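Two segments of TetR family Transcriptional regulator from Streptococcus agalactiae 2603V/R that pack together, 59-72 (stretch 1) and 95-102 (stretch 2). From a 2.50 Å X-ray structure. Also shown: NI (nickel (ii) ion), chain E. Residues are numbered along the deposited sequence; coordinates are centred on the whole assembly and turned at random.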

# COMPACT_ATOMS: atom_id res chain seq x y z
N LEU A 59 24.07 2.61 2.83
CA LEU A 59 23.75 3.98 2.40
C LEU A 59 22.30 4.26 2.67
O LEU A 59 21.93 5.33 3.14
CB LEU A 59 23.99 4.20 0.90
CG LEU A 59 25.42 4.26 0.39
CD1 LEU A 59 25.87 2.85 0.12
CD2 LEU A 59 25.48 5.10 -0.87
N LEU A 60 21.45 3.29 2.33
CA LEU A 60 20.04 3.43 2.59
C LEU A 60 19.83 3.62 4.08
O LEU A 60 19.09 4.52 4.52
CB LEU A 60 19.29 2.19 2.11
CG LEU A 60 17.82 2.51 2.13
CD1 LEU A 60 17.61 3.73 1.28
CD2 LEU A 60 17.04 1.35 1.61
N LYS A 61 20.49 2.76 4.85
CA LYS A 61 20.40 2.78 6.31
C LYS A 61 20.85 4.15 6.86
O LYS A 61 20.04 4.89 7.42
CB LYS A 61 21.22 1.62 6.88
CG LYS A 61 21.50 1.64 8.37
CD LYS A 61 22.93 1.11 8.61
CE LYS A 61 23.24 0.82 10.07
NZ LYS A 61 22.12 0.07 10.70
N GLU A 62 22.13 4.48 6.68
CA GLU A 62 22.63 5.82 6.98
C GLU A 62 21.69 6.94 6.52
O GLU A 62 21.24 7.74 7.34
CB GLU A 62 24.00 6.04 6.34
CG GLU A 62 25.12 5.27 7.01
CD GLU A 62 26.46 5.93 6.79
OE1 GLU A 62 26.48 7.04 6.21
OE2 GLU A 62 27.48 5.34 7.21
N LEU A 63 21.39 7.00 5.22
CA LEU A 63 20.46 7.99 4.69
C LEU A 63 19.19 8.10 5.56
O LEU A 63 19.05 9.06 6.30
CB LEU A 63 20.12 7.73 3.21
CG LEU A 63 19.08 8.67 2.59
CD1 LEU A 63 19.51 10.10 2.77
CD2 LEU A 63 18.86 8.39 1.10
N CYS A 64 18.29 7.13 5.48
CA CYS A 64 17.17 7.01 6.43
C CYS A 64 17.51 7.45 7.85
O CYS A 64 16.79 8.26 8.45
CB CYS A 64 16.68 5.56 6.50
SG CYS A 64 15.91 4.99 4.99
N GLU A 65 18.58 6.90 8.39
CA GLU A 65 18.99 7.26 9.73
C GLU A 65 19.01 8.80 9.87
O GLU A 65 18.35 9.35 10.75
CB GLU A 65 20.34 6.63 10.06
CG GLU A 65 20.92 7.09 11.37
CD GLU A 65 21.82 6.06 12.00
OE1 GLU A 65 22.36 5.17 11.29
OE2 GLU A 65 21.98 6.14 13.24
N ASP A 66 19.76 9.45 8.97
CA ASP A 66 19.84 10.91 8.81
C ASP A 66 18.49 11.58 8.55
O ASP A 66 18.13 12.52 9.23
CB ASP A 66 20.75 11.29 7.63
CG ASP A 66 22.22 11.12 7.93
OD1 ASP A 66 22.60 11.04 9.12
OD2 ASP A 66 23.01 11.07 6.96
N LEU A 67 17.79 11.11 7.52
CA LEU A 67 16.51 11.69 7.14
C LEU A 67 15.51 11.70 8.31
O LEU A 67 14.79 12.69 8.53
CB LEU A 67 15.93 10.93 5.95
CG LEU A 67 16.05 11.66 4.62
CD1 LEU A 67 17.04 12.82 4.71
CD2 LEU A 67 16.42 10.70 3.52
N PHE A 68 15.47 10.60 9.07
CA PHE A 68 14.55 10.49 10.19
C PHE A 68 15.04 11.23 11.45
O PHE A 68 14.24 11.66 12.28
CB PHE A 68 14.21 9.02 10.45
CG PHE A 68 13.48 8.38 9.30
CD1 PHE A 68 12.65 9.15 8.48
CD2 PHE A 68 13.63 7.01 9.02
CE1 PHE A 68 11.98 8.58 7.41
CE2 PHE A 68 12.97 6.43 7.94
CZ PHE A 68 12.14 7.19 7.13
N HIS A 69 16.35 11.39 11.59
CA HIS A 69 16.81 12.18 12.70
C HIS A 69 16.38 13.61 12.46
O HIS A 69 15.89 14.26 13.37
CB HIS A 69 18.32 12.09 12.86
CG HIS A 69 18.84 12.80 14.07
ND1 HIS A 69 19.22 12.13 15.22
CD2 HIS A 69 19.08 14.11 14.30
CE1 HIS A 69 19.67 13.01 16.10
NE2 HIS A 69 19.59 14.22 15.57
N HIS A 70 16.51 14.11 11.23
CA HIS A 70 16.09 15.48 10.97
C HIS A 70 14.58 15.73 11.03
O HIS A 70 14.14 16.83 11.37
CB HIS A 70 16.62 16.05 9.66
CG HIS A 70 16.27 17.50 9.47
ND1 HIS A 70 16.82 18.50 10.25
CD2 HIS A 70 15.39 18.11 8.64
CE1 HIS A 70 16.30 19.67 9.89
NE2 HIS A 70 15.44 19.46 8.91
N LEU A 71 13.78 14.73 10.67
CA LEU A 71 12.33 14.91 10.68
C LEU A 71 11.74 14.88 12.09
O LEU A 71 10.98 15.76 12.46
CB LEU A 71 11.65 13.86 9.81
CG LEU A 71 11.74 14.10 8.31
CD1 LEU A 71 10.76 13.23 7.56
CD2 LEU A 71 11.46 15.54 8.05
N PHE A 72 12.12 13.89 12.88
CA PHE A 72 11.41 13.59 14.12
C PHE A 72 12.27 13.83 15.34
O PHE A 72 11.88 14.57 16.24
CB PHE A 72 10.96 12.12 14.18
CG PHE A 72 10.29 11.62 12.93
CD1 PHE A 72 8.96 11.92 12.66
CD2 PHE A 72 10.97 10.80 12.05
CE1 PHE A 72 8.34 11.43 11.52
CE2 PHE A 72 10.35 10.31 10.91
CZ PHE A 72 9.04 10.62 10.65
N GLN A 95 13.09 16.79 -0.27
CA GLN A 95 14.35 16.95 0.44
C GLN A 95 15.07 15.61 0.58
O GLN A 95 14.68 14.75 1.39
CB GLN A 95 14.11 17.54 1.82
CG GLN A 95 13.21 18.76 1.81
CD GLN A 95 13.93 20.02 2.26
OE1 GLN A 95 15.16 20.06 2.27
NE2 GLN A 95 13.16 21.05 2.63
N ASP A 96 16.15 15.50 -0.21
CA ASP A 96 17.00 14.32 -0.35
C ASP A 96 16.24 13.10 -0.84
O ASP A 96 16.47 12.00 -0.35
CB ASP A 96 17.77 13.98 0.94
CG ASP A 96 18.24 15.22 1.71
OD1 ASP A 96 19.41 15.66 1.57
OD2 ASP A 96 17.42 15.73 2.50
N SER A 97 15.33 13.28 -1.80
CA SER A 97 14.63 12.18 -2.44
C SER A 97 13.71 11.43 -1.46
O SER A 97 13.36 10.24 -1.68
CB SER A 97 15.63 11.21 -3.06
OG SER A 97 16.62 11.91 -3.80
N ILE A 98 13.31 12.11 -0.38
CA ILE A 98 12.49 11.47 0.63
C ILE A 98 11.11 11.10 0.08
O ILE A 98 10.57 10.05 0.41
CB ILE A 98 12.37 12.30 1.92
CG1 ILE A 98 11.89 11.43 3.06
CG2 ILE A 98 11.45 13.52 1.72
CD1 ILE A 98 12.16 12.02 4.40
N ALA A 99 10.57 11.95 -0.79
CA ALA A 99 9.32 11.70 -1.49
C ALA A 99 9.46 10.50 -2.41
O ALA A 99 8.62 9.60 -2.44
CB ALA A 99 8.93 12.90 -2.31
N THR A 100 10.53 10.49 -3.18
CA THR A 100 10.72 9.45 -4.15
C THR A 100 10.99 8.15 -3.42
O THR A 100 10.70 7.07 -3.93
CB THR A 100 11.88 9.81 -5.08
OG1 THR A 100 11.64 11.13 -5.60
CG2 THR A 100 11.99 8.80 -6.27
N LEU A 101 11.53 8.25 -2.21
CA LEU A 101 11.84 7.05 -1.45
C LEU A 101 10.54 6.37 -1.04
O LEU A 101 10.42 5.15 -1.11
CB LEU A 101 12.68 7.41 -0.22
CG LEU A 101 13.87 6.50 0.11
CD1 LEU A 101 14.36 5.74 -1.11
CD2 LEU A 101 14.99 7.32 0.72
N LEU A 102 9.56 7.19 -0.65
CA LEU A 102 8.25 6.73 -0.18
C LEU A 102 7.36 6.23 -1.31
O LEU A 102 6.64 5.25 -1.16
CB LEU A 102 7.52 7.86 0.54
CG LEU A 102 6.14 7.47 1.07
CD1 LEU A 102 6.29 6.56 2.29
CD2 LEU A 102 5.29 8.69 1.42
NI NI E . 13.99 20.75 7.90

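How do the two backbones lie against each other? Residues 59-71 form one long helical run, its backbone hydrogen bonds stepping regularly from Leu 63 N to Leu 59 O (2.7 Å) onward. The second stretch enters its helix at Ile 98. The two axes run at 118° to each other and come no closer than 12.4 Å, a wide gap for helices in contact. Even the nearest alpha carbons, Leu 67 CA and Ile 98 CA, are 7.7 Å apart, so the space between is bridged by long side chains rather than by backbone.

Which bump fills which hollow near the C-terminal end of the first helix? Ile 98 points toward that helix with both chi angles in t, an extended shape that carries its CD1 far from its own backbone. This methyl settles between two leucines one helical turn apart: Ile 98 CD1 lies 3.9 Å from Leu 67 CG and 3.7 Å from Leu 71 CD1. The spacing of the turn leaves a notch between the leucines, and the slender tip of the isoleucine fits into it.

What meets Leu 101, one turn further along the second helix? Leu 101 CD2 sits 4.0 Å from Leu 63 CD2 and 4.5 Å from Leu 60 CD1, so its methyl reaches both. Leu 63 points toward the second stretch from its CA-to-CB bond onward, whereas Leu 60 starts out sideways and only its end comes nearer. At 118° the second helix runs partly back along the first, so Ile 98 meets Leu 67 and Leu 71 and Leu 101 meets the earlier Leu 60 and Leu 63.

What does Leu 67 do in the middle, and is anything polar involved? Leu 67 gives up more surface to the contact than any other residue, with off-rotamer chi angles of -104° and 15°. Besides meeting Ile 98, it places CD1 3.7 Å from Asp 96 OD2, so the acid's side chain covers part of the leucine. That is a van der Waals approach, since a methyl group offers a carboxylate no conventional hydrogen bond.

What, then, holds the stretches together? No hydrogen bond crosses between them; the 320 Å² buried, summed over both sides, comes mainly from aliphatic groups whose packing excludes water. His 70 points toward the second stretch without touching it, and its NE2 binds the nickel ion NI at 2.2 Å, alongside ligands from elsewhere in the structure.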